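Local atomic coordinates of pesticidal crystal protein Cry4Aa (Bacillus thuringiensis, PDB entry 2C9K), a protein that promotes colloid-osmotic lysis of insect midgut epithelial cells after binding to them, and acts as a mosquito-larvicidal toxin. Residues N71-L74 with N75-F78; T561-Y565 with K566-Y570. All blocks are in the same frame, centred on the assembly; numbering follows the deposited sequence.

Interaction 1: residues N71-L74 with N75-F78; sequences NKIL and NRSF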
ATOM      1  N   ASN A  71     -22.194   1.294  13.508  1.00 41.13           N
ATOM      2  CA  ASN A  71     -21.277   1.380  14.640  1.00 41.94           C
ATOM      3  C   ASN A  71     -21.710   0.479  15.800  1.00 43.19           C
ATOM      4  O   ASN A  71     -20.889  -0.054  16.544  1.00 42.38           O
ATOM      5  CB  ASN A  71     -21.184   2.831  15.109  1.00 39.30           C
ATOM      6  CG  ASN A  71     -20.072   3.040  16.093  1.00 39.46           C
ATOM      7  OD1 ASN A  71     -18.919   2.743  15.796  1.00 40.23           O
ATOM      8  ND2 ASN A  71     -20.403   3.554  17.274  1.00 38.73           N
ATOM      9  N   LYS A  72     -23.021   0.320  15.927  1.00 44.61           N
ATOM     10  CA  LYS A  72     -23.639  -0.488  16.965  1.00 44.99           C
ATOM     11  C   LYS A  72     -23.444  -1.973  16.675  1.00 44.63           C
ATOM     12  O   LYS A  72     -23.236  -2.773  17.583  1.00 44.23           O
ATOM     13  CB  LYS A  72     -25.130  -0.152  17.000  1.00 46.46           C
ATOM     14  CG  LYS A  72     -25.945  -0.746  18.129  1.00 48.40           C
ATOM     15  CD  LYS A  72     -27.416  -0.351  17.953  1.00 51.92           C
ATOM     16  CE  LYS A  72     -27.580   1.176  17.799  1.00 53.22           C
ATOM     17  NZ  LYS A  72     -28.982   1.617  17.521  1.00 52.73           N
ATOM     18  N   ILE A  73     -23.511  -2.324  15.395  1.00 44.59           N
ATOM     19  CA  ILE A  73     -23.377  -3.706  14.943  1.00 44.54           C
ATOM     20  C   ILE A  73     -21.957  -4.261  14.987  1.00 43.36           C
ATOM     21  O   ILE A  73     -21.740  -5.379  15.445  1.00 44.16           O
ATOM     22  CB  ILE A  73     -23.896  -3.864  13.491  1.00 46.20           C
ATOM     23  CG1 ILE A  73     -25.380  -3.488  13.420  1.00 47.00           C
ATOM     24  CG2 ILE A  73     -23.685  -5.295  13.012  1.00 46.61           C
ATOM     25  CD1 ILE A  73     -25.986  -3.629  12.029  1.00 46.36           C
ATOM     26  N   LEU A  74     -20.996  -3.489  14.491  0.50 42.15           N
ATOM     27  CA  LEU A  74     -19.607  -3.926  14.465  0.50 40.62           C
ATOM     28  C   LEU A  74     -18.918  -3.817  15.819  0.50 40.87           C
ATOM     29  O   LEU A  74     -17.821  -4.339  16.007  0.50 40.48           O
ATOM     30  CB  LEU A  74     -18.834  -3.130  13.409  0.50 39.28           C
ATOM     31  CG  LEU A  74     -18.669  -3.745  12.012  0.50 38.21           C
ATOM     32  CD1 LEU A  74     -19.666  -4.858  11.770  1.00 36.44           C
ATOM     33  CD2 LEU A  74     -18.828  -2.659  10.977  1.00 37.89           C
ATOM     34  N   ASN A  75     -19.563  -3.139  16.762  1.00 42.02           N
ATOM     35  CA  ASN A  75     -19.006  -2.990  18.102  1.00 42.70           C
ATOM     36  C   ASN A  75     -19.350  -4.208  18.960  1.00 43.83           C
ATOM     37  O   ASN A  75     -19.133  -4.212  20.171  1.00 44.07           O
ATOM     38  CB  ASN A  75     -19.520  -1.706  18.757  1.00 41.77           C
ATOM     39  CG  ASN A  75     -18.521  -0.559  18.655  1.00 43.33           C
ATOM     40  OD1 ASN A  75     -17.666  -0.546  17.767  1.00 43.45           O
ATOM     41  ND2 ASN A  75     -18.629   0.414  19.562  1.00 42.77           N
ATOM     42  N   ARG A  76     -19.883  -5.244  18.317  1.00 44.25           N
ATOM     43  CA  ARG A  76     -20.231  -6.477  19.003  1.00 44.92           C
ATOM     44  C   ARG A  76     -19.011  -7.374  18.984  1.00 45.23           C
ATOM     45  O   ARG A  76     -18.804  -8.178  19.890  1.00 47.80           O
ATOM     46  CB  ARG A  76     -21.369  -7.198  18.292  1.00 45.35           C
ATOM     47  CG  ARG A  76     -22.705  -6.494  18.341  1.00 47.39           C
ATOM     48  CD  ARG A  76     -23.674  -7.221  17.440  1.00 48.60           C
ATOM     49  NE  ARG A  76     -24.966  -6.559  17.348  1.00 51.56           N
ATOM     50  CZ  ARG A  76     -25.851  -6.815  16.392  1.00 54.02           C
ATOM     51  NH1 ARG A  76     -25.567  -7.717  15.457  1.00 53.62           N
ATOM     52  NH2 ARG A  76     -27.016  -6.179  16.370  1.00 54.71           N
ATOM     53  N   SER A  77     -18.209  -7.237  17.935  1.00 43.95           N
ATOM     54  CA  SER A  77     -17.009  -8.042  17.791  1.00 42.43           C
ATOM     55  C   SER A  77     -16.113  -7.886  19.011  1.00 42.32           C
ATOM     56  O   SER A  77     -15.327  -8.776  19.325  1.00 42.07           O
ATOM     57  CB  SER A  77     -16.236  -7.633  16.530  1.00 42.55           C
ATOM     58  OG  SER A  77     -16.960  -7.926  15.346  1.00 38.97           O
ATOM     59  N   PHE A  78     -16.232  -6.763  19.710  1.00 42.47           N
ATOM     60  CA  PHE A  78     -15.388  -6.551  20.878  1.00 44.53           C
ATOM     61  C   PHE A  78     -15.501  -7.687  21.887  1.00 45.91           C
ATOM     62  O   PHE A  78     -14.502  -8.302  22.258  1.00 46.10           O
ATOM     63  CB  PHE A  78     -15.722  -5.236  21.575  1.00 44.05           C
ATOM     64  CG  PHE A  78     -14.934  -5.019  22.833  1.00 45.05           C
ATOM     65  CD1 PHE A  78     -13.546  -4.906  22.785  1.00 45.78           C
ATOM     66  CD2 PHE A  78     -15.566  -4.986  24.072  1.00 45.37           C
ATOM     67  CE1 PHE A  78     -12.795  -4.767  23.956  1.00 44.91           C
ATOM     68  CE2 PHE A  78     -14.824  -4.847  25.251  1.00 45.13           C
ATOM     69  CZ  PHE A  78     -13.438  -4.740  25.191  1.00 44.59           C
TER
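The side chain of Arg76 runs back beside Ile73, one turn earlier in the chain. Arg76 CB starts 3.4 Å from Ile73 O. Arg76 CG stays close to that carbonyl, with Ile73 O at 3.2 Å, and also comes near Lys72 O. Arg76 CD is the third carbon beside the same oxygen, 3.3 Å from Ile73 O. NE has drawn further off. From CG to NE the chain is extended, and this carries the guanidinium past the carbonyl and alongside the Ile73 side chain. There Arg76 NH1 comes to 3.9 Å from Ile73 CG2, a methyl that lies over one face of the flat group. Arg76 NH1 also forms a salt bridge with Glu120 on helix 103-123, the helix that Ile73 packs against.

The contact spans the break between helices 64-74 and 77-89 in the N-terminal domain of the toxin, the helical bundle of three-domain Cry proteins. Two weak backbone bonds cross the break. Arg76 N reaches Ile73 O at 3.4 Å. Asn75 N reaches Asn71 O, also at 3.4 Å, but with a strongly bent N-H...O angle of 124°.

The Asn75 side chain lies beside the Asn71 carbonyl without bonding to it. Asn75 CB sits 3.1 Å from Asn71 O, and Asn75 CG is close to the same oxygen. The two asparagine amides are turned against each other, their planes 55° apart. Both send ND2 to Ser44 O, the bond from Asn75 being weak. Further along, Ser77 CB is 3.7 Å from Leu74 O, while Ser77 OG is hydrogen-bonded to His113 NE2. The Leu74 side chain points away from the break overall and packs on Leu121 and Trp47.

Interaction 2: residues T561-Y565 with K566-Y570; sequences TNLKY and KDFQY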
ATOM      1  N   THR A 561      -6.536  -5.151 -15.636  1.00 40.45           N
ATOM      2  CA  THR A 561      -6.818  -4.183 -14.582  1.00 40.81           C
ATOM      3  C   THR A 561      -7.759  -4.708 -13.525  1.00 40.11           C
ATOM      4  O   THR A 561      -7.610  -4.376 -12.349  1.00 42.04           O
ATOM      5  CB  THR A 561      -7.428  -2.887 -15.126  1.00 40.97           C
ATOM      6  OG1 THR A 561      -7.994  -3.130 -16.424  1.00 43.38           O
ATOM      7  CG2 THR A 561      -6.377  -1.794 -15.185  1.00 40.41           C
ATOM      8  N   ASN A 562      -8.731  -5.519 -13.928  1.00 37.61           N
ATOM      9  CA  ASN A 562      -9.664  -6.048 -12.955  1.00 36.83           C
ATOM     10  C   ASN A 562      -9.567  -7.552 -12.737  1.00 34.82           C
ATOM     11  O   ASN A 562     -10.581  -8.241 -12.622  1.00 35.67           O
ATOM     12  CB  ASN A 562     -11.105  -5.633 -13.300  1.00 39.41           C
ATOM     13  CG  ASN A 562     -11.359  -5.552 -14.800  1.00 43.96           C
ATOM     14  OD1 ASN A 562     -11.134  -6.521 -15.544  1.00 44.84           O
ATOM     15  ND2 ASN A 562     -11.843  -4.392 -15.252  1.00 42.67           N
ATOM     16  N   LEU A 563      -8.339  -8.056 -12.665  1.00 32.32           N
ATOM     17  CA  LEU A 563      -8.116  -9.474 -12.411  1.00 31.47           C
ATOM     18  C   LEU A 563      -8.619  -9.794 -11.005  1.00 31.43           C
ATOM     19  O   LEU A 563      -8.516  -8.971 -10.088  1.00 33.17           O
ATOM     20  CB  LEU A 563      -6.629  -9.826 -12.501  1.00 31.32           C
ATOM     21  CG  LEU A 563      -5.951  -9.802 -13.873  1.00 33.43           C
ATOM     22  CD1 LEU A 563      -4.528 -10.337 -13.748  1.00 33.50           C
ATOM     23  CD2 LEU A 563      -6.744 -10.648 -14.855  1.00 31.72           C
ATOM     24  N   LYS A 564      -9.175 -10.987 -10.833  0.50 28.82           N
ATOM     25  CA  LYS A 564      -9.686 -11.378  -9.536  0.50 25.26           C
ATOM     26  C   LYS A 564      -8.619 -12.112  -8.758  0.50 24.97           C
ATOM     27  O   LYS A 564      -7.563 -12.442  -9.289  0.50 23.90           O
ATOM     28  CB  LYS A 564     -10.923 -12.260  -9.690  0.50 22.90           C
ATOM     29  CG  LYS A 564     -12.018 -11.627 -10.522  0.50 20.09           C
ATOM     30  CD  LYS A 564     -12.360 -10.248 -10.016  0.50 19.01           C
ATOM     31  CE  LYS A 564     -13.264  -9.521 -10.991  0.50 19.24           C
ATOM     32  NZ  LYS A 564     -13.408  -8.082 -10.629  0.50 20.84           N
ATOM     33  N   TYR A 565      -8.904 -12.358  -7.488  1.00 26.26           N
ATOM     34  CA  TYR A 565      -7.979 -13.048  -6.609  1.00 26.85           C
ATOM     35  C   TYR A 565      -7.635 -14.426  -7.155  1.00 28.06           C
ATOM     36  O   TYR A 565      -6.478 -14.831  -7.145  1.00 30.11           O
ATOM     37  CB  TYR A 565      -8.597 -13.182  -5.218  1.00 26.26           C
ATOM     38  CG  TYR A 565      -7.781 -14.017  -4.270  1.00 25.72           C
ATOM     39  CD1 TYR A 565      -6.703 -13.475  -3.572  1.00 24.49           C
ATOM     40  CD2 TYR A 565      -8.075 -15.363  -4.087  1.00 24.78           C
ATOM     41  CE1 TYR A 565      -5.943 -14.258  -2.714  1.00 23.77           C
ATOM     42  CE2 TYR A 565      -7.320 -16.151  -3.237  1.00 23.44           C
ATOM     43  CZ  TYR A 565      -6.263 -15.598  -2.559  1.00 22.61           C
ATOM     44  OH  TYR A 565      -5.525 -16.408  -1.741  1.00 23.91           O
ATOM     45  N   LYS A 566      -8.642 -15.147  -7.628  0.50 28.25           N
ATOM     46  CA  LYS A 566      -8.430 -16.483  -8.168  0.50 28.30           C
ATOM     47  C   LYS A 566      -7.579 -16.473  -9.436  0.50 27.46           C
ATOM     48  O   LYS A 566      -7.045 -17.504  -9.840  0.50 25.70           O
ATOM     49  CB  LYS A 566      -9.790 -17.138  -8.435  0.50 30.65           C
ATOM     50  CG  LYS A 566      -9.737 -18.475  -9.145  0.50 34.10           C
ATOM     51  CD  LYS A 566      -9.763 -18.298 -10.656  0.50 37.78           C
ATOM     52  CE  LYS A 566     -11.096 -17.727 -11.114  1.00 39.82           C
ATOM     53  NZ  LYS A 566     -12.226 -18.628 -10.732  1.00 41.33           N
ATOM     54  N   ASP A 567      -7.440 -15.298 -10.048  1.00 28.37           N
ATOM     55  CA  ASP A 567      -6.671 -15.144 -11.281  1.00 27.63           C
ATOM     56  C   ASP A 567      -5.171 -15.269 -11.096  1.00 27.07           C
ATOM     57  O   ASP A 567      -4.453 -15.524 -12.059  1.00 27.77           O
ATOM     58  CB  ASP A 567      -7.000 -13.806 -11.948  1.00 30.02           C
ATOM     59  CG  ASP A 567      -8.436 -13.740 -12.450  1.00 32.16           C
ATOM     60  OD1 ASP A 567      -8.896 -12.636 -12.813  1.00 31.18           O
ATOM     61  OD2 ASP A 567      -9.102 -14.800 -12.487  1.00 34.75           O
ATOM     62  N   PHE A 568      -4.689 -15.078  -9.872  1.00 26.42           N
ATOM     63  CA  PHE A 568      -3.262 -15.215  -9.608  1.00 25.62           C
ATOM     64  C   PHE A 568      -3.005 -16.574  -8.981  1.00 26.89           C
ATOM     65  O   PHE A 568      -3.727 -16.996  -8.080  1.00 26.74           O
ATOM     66  CB  PHE A 568      -2.763 -14.107  -8.678  1.00 24.39           C
ATOM     67  CG  PHE A 568      -2.747 -12.745  -9.320  1.00 25.46           C
ATOM     68  CD1 PHE A 568      -3.899 -11.967  -9.369  1.00 24.17           C
ATOM     69  CD2 PHE A 568      -1.586 -12.260  -9.916  1.00 25.68           C
ATOM     70  CE1 PHE A 568      -3.900 -10.735 -10.001  1.00 24.02           C
ATOM     71  CE2 PHE A 568      -1.574 -11.028 -10.553  1.00 25.30           C
ATOM     72  CZ  PHE A 568      -2.737 -10.262 -10.596  1.00 26.74           C
ATOM     73  N   GLN A 569      -1.984 -17.268  -9.476  1.00 28.67           N
ATOM     74  CA  GLN A 569      -1.636 -18.586  -8.960  1.00 29.83           C
ATOM     75  C   GLN A 569      -0.156 -18.708  -8.618  1.00 30.75           C
ATOM     76  O   GLN A 569       0.618 -17.766  -8.824  1.00 32.16           O
ATOM     77  CB  GLN A 569      -2.054 -19.660  -9.962  1.00 31.05           C
ATOM     78  CG  GLN A 569      -3.568 -19.800 -10.064  1.00 34.10           C
ATOM     79  CD  GLN A 569      -4.204 -20.184  -8.732  1.00 37.45           C
ATOM     80  OE1 GLN A 569      -5.418 -20.053  -8.549  1.00 38.46           O
ATOM     81  NE2 GLN A 569      -3.383 -20.674  -7.797  1.00 38.10           N
ATOM     82  N   TYR A 570       0.240 -19.865  -8.095  1.00 29.61           N
ATOM     83  CA  TYR A 570       1.624 -20.069  -7.693  1.00 29.09           C
ATOM     84  C   TYR A 570       2.358 -21.217  -8.359  1.00 29.83           C
ATOM     85  O   TYR A 570       1.895 -22.355  -8.343  1.00 30.37           O
ATOM     86  CB  TYR A 570       1.704 -20.295  -6.184  1.00 29.06           C
ATOM     87  CG  TYR A 570       1.246 -19.145  -5.314  1.00 28.22           C
ATOM     88  CD1 TYR A 570      -0.088 -18.733  -5.306  1.00 26.47           C
ATOM     89  CD2 TYR A 570       2.141 -18.507  -4.448  1.00 27.73           C
ATOM     90  CE1 TYR A 570      -0.522 -17.717  -4.453  1.00 26.15           C
ATOM     91  CE2 TYR A 570       1.719 -17.492  -3.591  1.00 27.22           C
ATOM     92  CZ  TYR A 570       0.386 -17.106  -3.599  1.00 26.07           C
ATOM     93  OH  TYR A 570      -0.033 -16.118  -2.751  1.00 24.43           O
TER
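Asp567 OD1 accepts the backbone N-H of Lys564 at 2.6 Å. The bond is nearly straight at nitrogen, with an angle of 164°. The donor approaches from well above the carboxylate plane, 59° out of it. This aspartate lies in a short 3-10 turn that leads into strand 569-572 of the third domain of the active toxin, the beta sandwich of three-domain Cry toxins. With CG anti to the carbonyl carbon (chi1 -66°), the carboxylate folds back over the start of the turn.

The same two residues are joined a second time. Asp567 N gives a hydrogen bond to Lys564 O at 3.0 Å. Thus Lys564 is held through both its backbone N-H and its carbonyl. The next bond of the turn runs from Phe568 N to Tyr565 O, at 3.3 Å. Lys564 CB lies alongside the aspartate, 3.7 Å from Asp567 OD1. The Lys564 ammonium group does not join in: Lys564 NZ stays 6.8 Å from Asp567 OD1, so any attraction between the charges is probably modest.

Leu563 is an apolar neighbour of the carboxylate. Its CD2 packs against Asp567 OD1, and its CD1 branch goes to Phe568. Leu563 and Phe568 cross at about a right angle, and both also touch Ala526 on strand 517-527. The Tyr565 side chain points away from residues 566-570 overall and packs on helix 183-208 of the N-terminal domain. Tyr565 N bonds Asn195 OD1 of that helix, so the turn takes part in the interface between the two domains. On the Phe568 ring, Lys564 O meets the edge near the ring plane, 3.7 Å from Phe568 CD1, while Leu563 CD1 approaches Phe568 CZ obliquely at 3.6 Å.

From the N terminus, the chain first reaches interaction 1, where residues 71-78 bridge the break between helices 64-74 and 77-89. It closes before the chain passes through the remaining helices of the bundle and the middle, beta-rich domain. Interaction 2 follows in the third domain, where residues 561-570 turn from a loop into strand 569-572. The two contacts are in series and neither nest nor cross. The centres of interaction 1 and interaction 2 are about 32 Å apart, and the two do not touch. Interaction 1 lies against helices 46-58 and 103-123, within the bundle. Interaction 2 sits where the third domain meets that bundle.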